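Local coordinates for metal-dependent hydrolase (Lactobacillus plantarum, PDB 2F6K), which probably catalyses the metal-dependent decarboxylation of aminocarboxymuconate semialdehyde, acting as a manganese-binding lyase of the amidohydrolase family, at residues Ile4-His9 and His302-Glu307; Trp35-Thr40 and Lys81-Gln86; Leu41-Asp46 and Tyr263-Pro268. All blocks are in the same frame, centred on the assembly; numbering follows the deposited sequence.

Contact 1: Ile4-His9 and His302-Glu307. With MN (manganese (II) ion), chain C.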
loop_
_atom_site.group_PDB
_atom_site.type_symbol
_atom_site.label_atom_id
_atom_site.label_comp_id
_atom_site.label_asym_id
_atom_site.label_seq_id
_atom_site.Cartn_x
_atom_site.Cartn_y
_atom_site.Cartn_z
ATOM N N ILE A 4 9.536 30.911 24.587
ATOM C CA ILE A 4 8.323 30.132 24.807
ATOM C C ILE A 4 8.434 28.988 23.793
ATOM O O ILE A 4 8.594 29.231 22.598
ATOM C CB ILE A 4 7.040 30.952 24.537
ATOM C CG1 ILE A 4 6.885 32.043 25.601
ATOM C CG2 ILE A 4 5.826 30.028 24.560
ATOM C CD1 ILE A 4 5.766 33.022 25.326
ATOM N N ASP A 5 8.367 27.752 24.279
ATOM C CA ASP A 5 8.498 26.561 23.432
ATOM C C ASP A 5 7.144 26.007 22.980
ATOM O O ASP A 5 6.382 25.505 23.798
ATOM C CB ASP A 5 9.247 25.482 24.219
ATOM C CG ASP A 5 9.845 24.415 23.329
ATOM O OD1 ASP A 5 9.344 24.226 22.191
ATOM O OD2 ASP A 5 10.815 23.764 23.784
ATOM N N PHE A 6 6.846 26.069 21.687
ATOM C CA PHE A 6 5.556 25.568 21.219
ATOM C C PHE A 6 5.576 24.171 20.610
ATOM O O PHE A 6 4.574 23.712 20.050
ATOM C CB PHE A 6 4.938 26.537 20.214
ATOM C CG PHE A 6 3.628 27.109 20.661
ATOM C CD1 PHE A 6 3.532 28.442 21.051
ATOM C CD2 PHE A 6 2.488 26.311 20.713
ATOM C CE1 PHE A 6 2.317 28.976 21.486
ATOM C CE2 PHE A 6 1.266 26.834 21.150
ATOM C CZ PHE A 6 1.182 28.170 21.537
ATOM N N HIS A 7 6.716 23.498 20.705
ATOM C CA HIS A 7 6.850 22.145 20.175
ATOM C C HIS A 7 7.808 21.400 21.084
ATOM O O HIS A 7 9.008 21.344 20.839
ATOM C CB HIS A 7 7.378 22.171 18.736
ATOM C CG HIS A 7 7.366 20.833 18.056
ATOM N ND1 HIS A 7 7.076 20.684 16.717
ATOM C CD2 HIS A 7 7.646 19.589 18.518
ATOM C CE1 HIS A 7 7.178 19.410 16.383
ATOM N NE2 HIS A 7 7.523 18.724 17.458
ATOM N N THR A 8 7.259 20.842 22.151
ATOM C CA THR A 8 8.037 20.101 23.126
ATOM C C THR A 8 7.106 18.983 23.612
ATOM O O THR A 8 5.886 19.174 23.677
ATOM C CB THR A 8 8.503 21.057 24.260
ATOM O OG1 THR A 8 9.116 20.299 25.304
ATOM C CG2 THR A 8 7.333 21.871 24.803
ATOM N N HIS A 9 7.662 17.819 23.943
ATOM C CA HIS A 9 6.810 16.691 24.324
ATOM C C HIS A 9 6.970 16.035 25.699
ATOM O O HIS A 9 7.963 16.235 26.407
ATOM C CB HIS A 9 6.939 15.587 23.270
ATOM C CG HIS A 9 6.719 16.048 21.862
ATOM N ND1 HIS A 9 5.515 16.549 21.419
ATOM C CD2 HIS A 9 7.547 16.055 20.789
ATOM C CE1 HIS A 9 5.610 16.845 20.133
ATOM N NE2 HIS A 9 6.832 16.554 19.726
ATOM N N HIS A 302 3.690 34.641 22.792
ATOM C CA HIS A 302 3.037 35.453 23.806
ATOM C C HIS A 302 1.760 36.128 23.315
ATOM O O HIS A 302 0.748 36.131 24.018
ATOM C CB HIS A 302 3.994 36.522 24.324
ATOM C CG HIS A 302 3.413 37.366 25.413
ATOM N ND1 HIS A 302 3.102 36.860 26.658
ATOM C CD2 HIS A 302 3.054 38.671 25.435
ATOM C CE1 HIS A 302 2.573 37.819 27.398
ATOM N NE2 HIS A 302 2.533 38.927 26.680
ATOM N N ARG A 303 1.811 36.708 22.117
ATOM C CA ARG A 303 0.652 37.394 21.556
ATOM C C ARG A 303 -0.483 36.411 21.324
ATOM O O ARG A 303 -1.647 36.709 21.597
ATOM C CB ARG A 303 1.022 38.072 20.237
ATOM C CG ARG A 303 -0.106 38.876 19.626
ATOM C CD ARG A 303 0.295 39.473 18.292
ATOM N NE ARG A 303 1.526 40.252 18.394
ATOM C CZ ARG A 303 2.712 39.849 17.939
ATOM N NH1 ARG A 303 2.835 38.667 17.347
ATOM N NH2 ARG A 303 3.775 40.633 18.062
ATOM N N LEU A 304 -0.125 35.231 20.826
ATOM C CA LEU A 304 -1.087 34.176 20.546
ATOM C C LEU A 304 -1.694 33.610 21.826
ATOM O O LEU A 304 -2.865 33.244 21.847
ATOM C CB LEU A 304 -0.403 33.061 19.750
ATOM C CG LEU A 304 -1.205 31.852 19.267
ATOM C CD1 LEU A 304 -2.229 32.269 18.218
ATOM C CD2 LEU A 304 -0.234 30.841 18.679
ATOM N N LEU A 305 -0.902 33.535 22.893
ATOM C CA LEU A 305 -1.401 33.004 24.161
ATOM C C LEU A 305 -2.292 33.979 24.921
ATOM O O LEU A 305 -3.260 33.572 25.551
ATOM C CB LEU A 305 -0.244 32.591 25.075
ATOM C CG LEU A 305 0.537 31.324 24.733
ATOM C CD1 LEU A 305 1.606 31.106 25.785
ATOM C CD2 LEU A 305 -0.396 30.133 24.688
ATOM N N THR A 306 -1.958 35.263 24.878
ATOM C CA THR A 306 -2.745 36.269 25.581
ATOM C C THR A 306 -4.057 36.569 24.863
ATOM O O THR A 306 -4.982 37.116 25.460
ATOM C CB THR A 306 -1.957 37.581 25.749
ATOM O OG1 THR A 306 -1.632 38.110 24.461
ATOM C CG2 THR A 306 -0.673 37.333 26.533
ATOM N N GLU A 307 -4.130 36.199 23.586
ATOM C CA GLU A 307 -5.328 36.408 22.777
ATOM C C GLU A 307 -6.494 35.526 23.239
ATOM O O GLU A 307 -7.642 35.859 22.882
ATOM C CB GLU A 307 -5.024 36.117 21.309
ATOM C CG GLU A 307 -6.129 36.507 20.352
ATOM C CD GLU A 307 -5.812 36.118 18.923
ATOM O OE1 GLU A 307 -4.674 36.384 18.467
ATOM O OE2 GLU A 307 -6.702 35.551 18.256
ATOM O OXT GLU A 307 -6.260 34.507 23.932
HETATM MN MN MN C . 7.619 16.598 17.591
HETATM O O HOH W 1 8.621 16.263 15.793
HETATM O O HOH W 2 8.172 14.423 18.116
#
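I4 and F6, on the first strand of the barrel, reach the last turn of the C-terminal helix at H302, L304 and L305. From CB of I4 the chain forks: CG2 lies beside the carbonyl carbon, while CG1 stands anti to that carbon (chi1 -68°) and continues extended, carrying the methyl CD1 outward to the helix. This tip does the touching. CD1 of I4 rests 3.7 Å from the backbone N of H302 and also touches CB of H302, so the methyl packs against the helix backbone itself. F6 arrives with one ring carbon: CZ approaches CD2 of L305 at 4.0 Å and CD2 of L304 at 4.2 Å, the two leucine methyls meeting the ring obliquely. Between I4 and F6, D5 shapes the corner of the strand. Its OD1 accepts the backbone N-H of H7 at 3.1 Å and 162°, an Asx turn in which the donor comes from the anti side, tilted from the carboxylate plane. Beyond the corner lies the HxH metal motif of the superfamily. H7 NE2 binds manganese at 2.1 Å and H9 NE2 at 2.3 Å, with H154, D266 and two waters as the other ligands; D239 and the carbonyl of S55 hold the two ND1 atoms from the second shell. Helix 290-306 packs on the start and corner of strand 3-9, away from the metal: I4 also touches I53 of strand 49-55 and Y298 and A301 of the helix, and F6 meets I202 of strand 200-203.

Contact 2: Trp35-Thr40 and Lys81-Gln86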
loop_
_atom_site.group_PDB
_atom_site.type_symbol
_atom_site.label_atom_id
_atom_site.label_comp_id
_atom_site.label_asym_id
_atom_site.label_seq_id
_atom_site.Cartn_x
_atom_site.Cartn_y
_atom_site.Cartn_z
ATOM N N TRP A 35 11.705 10.100 29.615
ATOM C CA TRP A 35 11.222 11.415 29.996
ATOM C C TRP A 35 10.520 11.483 31.350
ATOM O O TRP A 35 9.863 10.535 31.774
ATOM C CB TRP A 35 10.253 11.919 28.919
ATOM C CG TRP A 35 9.664 13.253 29.217
ATOM C CD1 TRP A 35 10.148 14.471 28.831
ATOM C CD2 TRP A 35 8.502 13.518 30.013
ATOM N NE1 TRP A 35 9.363 15.479 29.340
ATOM C CE2 TRP A 35 8.346 14.923 30.072
ATOM C CE3 TRP A 35 7.581 12.706 30.689
ATOM C CZ2 TRP A 35 7.301 15.533 30.778
ATOM C CZ3 TRP A 35 6.542 13.312 31.394
ATOM C CH2 TRP A 35 6.413 14.714 31.432
ATOM N N THR A 36 10.677 12.621 32.017
ATOM C CA THR A 36 10.030 12.904 33.295
ATOM C C THR A 36 9.830 14.405 33.221
ATOM O O THR A 36 10.439 15.064 32.390
ATOM C CB THR A 36 10.924 12.604 34.536
ATOM O OG1 THR A 36 12.018 13.534 34.583
ATOM C CG2 THR A 36 11.444 11.173 34.501
ATOM N N PRO A 37 8.966 14.966 34.071
ATOM C CA PRO A 37 8.765 16.428 34.013
ATOM C C PRO A 37 10.056 17.213 34.307
ATOM O O PRO A 37 10.285 18.305 33.767
ATOM C CB PRO A 37 7.697 16.666 35.068
ATOM C CG PRO A 37 6.888 15.383 35.015
ATOM C CD PRO A 37 7.941 14.307 34.903
ATOM N N GLN A 38 10.890 16.651 35.174
ATOM C CA GLN A 38 12.155 17.307 35.512
ATOM C C GLN A 38 13.146 17.492 34.351
ATOM O O GLN A 38 13.943 18.446 34.342
ATOM C CB GLN A 38 12.869 16.554 36.626
ATOM C CG GLN A 38 12.164 16.598 37.951
ATOM C CD GLN A 38 11.805 18.010 38.417
ATOM O OE1 GLN A 38 12.597 18.953 38.322
ATOM N NE2 GLN A 38 10.605 18.145 38.947
ATOM N N LEU A 39 13.119 16.576 33.385
ATOM C CA LEU A 39 14.020 16.681 32.245
ATOM C C LEU A 39 13.638 17.919 31.446
ATOM O O LEU A 39 14.495 18.716 31.084
ATOM C CB LEU A 39 13.929 15.452 31.342
ATOM C CG LEU A 39 14.976 15.396 30.232
ATOM C CD1 LEU A 39 16.370 15.199 30.828
ATOM C CD2 LEU A 39 14.600 14.267 29.298
ATOM N N THR A 40 12.350 18.096 31.174
ATOM C CA THR A 40 11.900 19.263 30.424
ATOM C C THR A 40 12.224 20.555 31.191
ATOM O O THR A 40 12.768 21.522 30.645
ATOM C CB THR A 40 10.373 19.213 30.193
ATOM O OG1 THR A 40 10.051 18.103 29.348
ATOM C CG2 THR A 40 9.875 20.517 29.562
ATOM N N LYS A 81 -2.827 18.327 32.146
ATOM C CA LYS A 81 -3.544 19.216 33.049
ATOM C C LYS A 81 -2.847 19.266 34.408
ATOM O O LYS A 81 -2.615 20.344 34.965
ATOM C CB LYS A 81 -4.984 18.733 33.209
ATOM C CG LYS A 81 -5.779 19.480 34.260
ATOM C CD LYS A 81 -7.186 18.904 34.384
ATOM C CE LYS A 81 -8.029 19.655 35.417
ATOM N NZ LYS A 81 -9.421 19.106 35.516
ATOM N N SER A 82 -2.503 18.090 34.926
ATOM C CA SER A 82 -1.830 17.980 36.218
ATOM C C SER A 82 -0.485 18.710 36.246
ATOM O O SER A 82 -0.079 19.221 37.292
ATOM C CB SER A 82 -1.630 16.508 36.583
ATOM O OG SER A 82 -0.896 16.381 37.789
ATOM N N LEU A 83 0.200 18.752 35.103
ATOM C CA LEU A 83 1.481 19.437 35.009
ATOM C C LEU A 83 1.261 20.953 34.984
ATOM O O LEU A 83 2.033 21.717 35.567
ATOM C CB LEU A 83 2.232 18.994 33.747
ATOM C CG LEU A 83 2.899 17.611 33.778
ATOM C CD1 LEU A 83 3.296 17.191 32.366
ATOM C CD2 LEU A 83 4.126 17.638 34.694
ATOM N N ALA A 84 0.202 21.390 34.312
ATOM C CA ALA A 84 -0.087 22.813 34.240
ATOM C C ALA A 84 -0.472 23.328 35.633
ATOM O O ALA A 84 -0.180 24.474 35.992
ATOM C CB ALA A 84 -1.204 23.071 33.237
ATOM N N GLN A 85 -1.117 22.479 36.425
ATOM C CA GLN A 85 -1.503 22.878 37.774
ATOM C C GLN A 85 -0.315 22.840 38.728
ATOM O O GLN A 85 -0.262 23.595 39.687
ATOM C CB GLN A 85 -2.614 21.971 38.316
ATOM C CG GLN A 85 -3.949 22.133 37.614
ATOM C CD GLN A 85 -4.968 21.085 38.039
ATOM O OE1 GLN A 85 -6.097 21.072 37.551
ATOM N NE2 GLN A 85 -4.568 20.198 38.950
ATOM N N GLN A 86 0.640 21.960 38.465
ATOM C CA GLN A 86 1.804 21.854 39.324
ATOM C C GLN A 86 2.863 22.913 38.982
ATOM O O GLN A 86 3.580 23.389 39.860
ATOM C CB GLN A 86 2.385 20.449 39.208
ATOM C CG GLN A 86 3.399 20.125 40.291
ATOM C CD GLN A 86 3.880 18.673 40.257
ATOM O OE1 GLN A 86 3.366 17.846 39.497
ATOM N NE2 GLN A 86 4.867 18.360 41.094
#
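In the helical layer outside the TIM barrel, L83 of helix 66-86 packs against W35 and P37, where helix 37-46 begins. These are neighbouring helices, with strand 49-55 between them in sequence, and the small contact is wholly apolar. L83 holds CG anti to its carbonyl carbon (chi1 -76°), and its two methyls go to different partners. CD2 lies against the pyrrolidine of P37, 3.6 Å from CG and 3.7 Å from CB, the two side chains crossing at about a right angle. CD1 comes to the outer rim of the indole, 4.1 Å from CH2 of W35, at the ring edge and near its plane. L83 also touches L91 of strand 91-95, whereas W35 touches Y10, L11 and P268, its side chain about 12 Å from the manganese. The helix start that presents P37 is capped by T36 at the N-cap position: its OG1 accepts a weak bond from the backbone N of L39 at 3.4 Å, and its carbonyl O takes the same N-H at 3.2 Å. P37 follows directly, and its N sits over one face of the W35 indole, toward the rim. The indole's rotation is fixed at its polar edge, where NE1 of W35 donates to OG1 of T40 at 2.7 Å, nearly straight at 164° and almost in the ring plane.

Contact 3: Leu41-Asp46 and Tyr263-Pro268. With MN (manganese (II) ion), chain C.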
loop_
_atom_site.group_PDB
_atom_site.type_symbol
_atom_site.label_atom_id
_atom_site.label_comp_id
_atom_site.label_asym_id
_atom_site.label_seq_id
_atom_site.Cartn_x
_atom_site.Cartn_y
_atom_site.Cartn_z
ATOM N N LEU A 41 11.862 20.564 32.468
ATOM C CA LEU A 41 12.102 21.721 33.311
ATOM C C LEU A 41 13.587 22.108 33.403
ATOM O O LEU A 41 13.934 23.290 33.322
ATOM C CB LEU A 41 11.525 21.468 34.708
ATOM C CG LEU A 41 9.993 21.456 34.793
ATOM C CD1 LEU A 41 9.545 20.865 36.134
ATOM C CD2 LEU A 41 9.461 22.880 34.603
ATOM N N ASN A 42 14.464 21.125 33.578
ATOM C CA ASN A 42 15.893 21.411 33.654
ATOM C C ASN A 42 16.387 21.904 32.280
ATOM O O ASN A 42 17.273 22.764 32.195
ATOM C CB ASN A 42 16.657 20.158 34.082
ATOM C CG ASN A 42 18.095 20.451 34.441
ATOM O OD1 ASN A 42 18.358 21.067 35.464
ATOM N ND2 ASN A 42 19.032 20.017 33.599
ATOM N N PHE A 43 15.819 21.364 31.201
ATOM C CA PHE A 43 16.212 21.813 29.866
ATOM C C PHE A 43 15.818 23.283 29.705
ATOM O O PHE A 43 16.539 24.077 29.088
ATOM C CB PHE A 43 15.514 21.003 28.775
ATOM C CG PHE A 43 15.834 21.468 27.374
ATOM C CD1 PHE A 43 17.042 21.120 26.767
ATOM C CD2 PHE A 43 14.923 22.240 26.654
ATOM C CE1 PHE A 43 17.337 21.533 25.455
ATOM C CE2 PHE A 43 15.204 22.658 25.343
ATOM C CZ PHE A 43 16.412 22.301 24.744
HETATM N N MSE A 44 14.661 23.638 30.256
HETATM C CA MSE A 44 14.158 25.005 30.179
HETATM C C MSE A 44 15.067 25.986 30.911
HETATM O O MSE A 44 15.349 27.068 30.396
HETATM C CB MSE A 44 12.738 25.070 30.740
HETATM C CG MSE A 44 11.700 24.452 29.819
HETATM SE SE MSE A 44 9.961 24.289 30.655
HETATM C CE MSE A 44 9.489 26.172 30.710
ATOM N N ARG A 45 15.522 25.621 32.108
ATOM C CA ARG A 45 16.421 26.505 32.850
ATOM C C ARG A 45 17.740 26.676 32.093
ATOM O O ARG A 45 18.252 27.791 31.962
ATOM C CB ARG A 45 16.708 25.952 34.250
ATOM C CG ARG A 45 15.495 25.893 35.165
ATOM C CD ARG A 45 15.873 25.395 36.557
ATOM N NE ARG A 45 15.118 24.207 36.948
ATOM C CZ ARG A 45 15.630 22.983 36.984
ATOM N NH1 ARG A 45 16.896 22.792 36.661
ATOM N NH2 ARG A 45 14.875 21.950 37.321
ATOM N N ASP A 46 18.274 25.573 31.577
ATOM C CA ASP A 46 19.541 25.606 30.848
ATOM C C ASP A 46 19.495 26.272 29.477
ATOM O O ASP A 46 20.542 26.531 28.888
ATOM C CB ASP A 46 20.098 24.190 30.683
ATOM C CG ASP A 46 20.400 23.522 32.010
ATOM O OD1 ASP A 46 20.625 24.238 33.014
ATOM O OD2 ASP A 46 20.429 22.275 32.045
ATOM N N TYR A 263 8.767 29.487 18.008
ATOM C CA TYR A 263 9.921 28.670 18.339
ATOM C C TYR A 263 9.473 27.287 18.796
ATOM O O TYR A 263 8.394 27.142 19.378
ATOM C CB TYR A 263 10.724 29.309 19.473
ATOM C CG TYR A 263 11.784 28.386 20.025
ATOM C CD1 TYR A 263 12.861 27.979 19.237
ATOM C CD2 TYR A 263 11.700 27.899 21.321
ATOM C CE1 TYR A 263 13.827 27.105 19.734
ATOM C CE2 TYR A 263 12.659 27.031 21.824
ATOM C CZ TYR A 263 13.716 26.641 21.028
ATOM O OH TYR A 263 14.675 25.799 21.534
ATOM N N GLY A 264 10.315 26.284 18.547
ATOM C CA GLY A 264 10.037 24.915 18.955
ATOM C C GLY A 264 11.354 24.169 19.141
ATOM O O GLY A 264 12.290 24.363 18.361
ATOM N N SER A 265 11.449 23.317 20.161
ATOM C CA SER A 265 12.694 22.581 20.393
ATOM C C SER A 265 12.600 21.102 20.011
ATOM O O SER A 265 13.588 20.495 19.597
ATOM C CB SER A 265 13.123 22.702 21.858
ATOM O OG SER A 265 12.284 21.933 22.689
ATOM N N ASP A 266 11.406 20.543 20.161
ATOM C CA ASP A 266 11.118 19.148 19.841
ATOM C C ASP A 266 11.770 18.134 20.769
ATOM O O ASP A 266 12.022 17.003 20.358
ATOM C CB ASP A 266 11.517 18.822 18.399
ATOM C CG ASP A 266 10.605 17.789 17.763
ATOM O OD1 ASP A 266 9.762 17.206 18.478
ATOM O OD2 ASP A 266 10.727 17.565 16.544
ATOM N N ILE A 267 12.055 18.530 22.008
ATOM C CA ILE A 267 12.644 17.605 22.971
ATOM C C ILE A 267 11.474 16.771 23.489
ATOM O O ILE A 267 10.336 17.237 23.488
ATOM C CB ILE A 267 13.279 18.333 24.178
ATOM C CG1 ILE A 267 12.208 19.151 24.910
ATOM C CG2 ILE A 267 14.423 19.216 23.724
ATOM C CD1 ILE A 267 12.644 19.673 26.270
ATOM N N PRO A 268 11.739 15.541 23.966
ATOM C CA PRO A 268 13.064 14.929 24.030
ATOM C C PRO A 268 13.368 14.016 22.844
ATOM O O PRO A 268 14.365 13.293 22.853
ATOM C CB PRO A 268 13.009 14.172 25.348
ATOM C CG PRO A 268 11.622 13.630 25.326
ATOM C CD PRO A 268 10.788 14.802 24.819
HETATM MN MN MN C . 7.619 16.598 17.591
HETATM O O HOH W 1 8.621 16.263 15.793
HETATM O O HOH W 2 8.172 14.423 18.116
#
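S265 OG, which brushes CE2 of F43 at 4.0 Å, is gripped chiefly from elsewhere: it is hydrogen-bonded to the carboxylate of D5, and it also accepts a weak bond from the backbone N of I267, 3.5 Å away. The hydroxyl is therefore tied to the first strand and to its own loop while the F43 ring passes obliquely beside it. The main apolar load falls on I267. Its CG2 methyl sits over one face of F43, 3.9 Å from the ring centroid and 16° off the normal, a CH-pi contact. The other branch is directed by a chi1 of 60°, which puts CG1 between the backbone N and the carbonyl carbon and brings CD1 to 3.5 Å from CD2 of F43. With an alanine in place of F43 the CH-pi partner of I267 is gone, and a gap is likely to open between helix 37-46 and the loop. L272 and S275 of helix 272-284 also touch the phenyl ring. Between S265 and I267, D266 turns inward: OD1 binds manganese at 2.4 Å, and OD2 receives a hydrogen bond from a metal-bound water at 2.6 Å. A cis peptide then leads into P268. The loop thus has a greasy side, packed on F43, and a ligand side bound to the metal, so the apolar contact probably helps to set the backbone from which D266 reaches the manganese.

Contacts 1 and 3 are buried and meet at the manganese, to which H7 and H9 come from one and D266 from the other; the backbone of H7 is hydrogen-bonded to that of D266. Contact 2 is smaller, only partly buried and farther from the chain's centre, in the outer helical layer. It shares helix 37-46 with contact 3: P37, near the helix start, faces helix 66-86, whereas F43 faces the metal-bearing loop. W35 packs on P268, joining the two. All three interfaces are mainly van der Waals packing across their segments, but in contacts 1 and 3 metal ligation lies beside the packing, while in contact 2 the accompanying polar bonds organise a helix start.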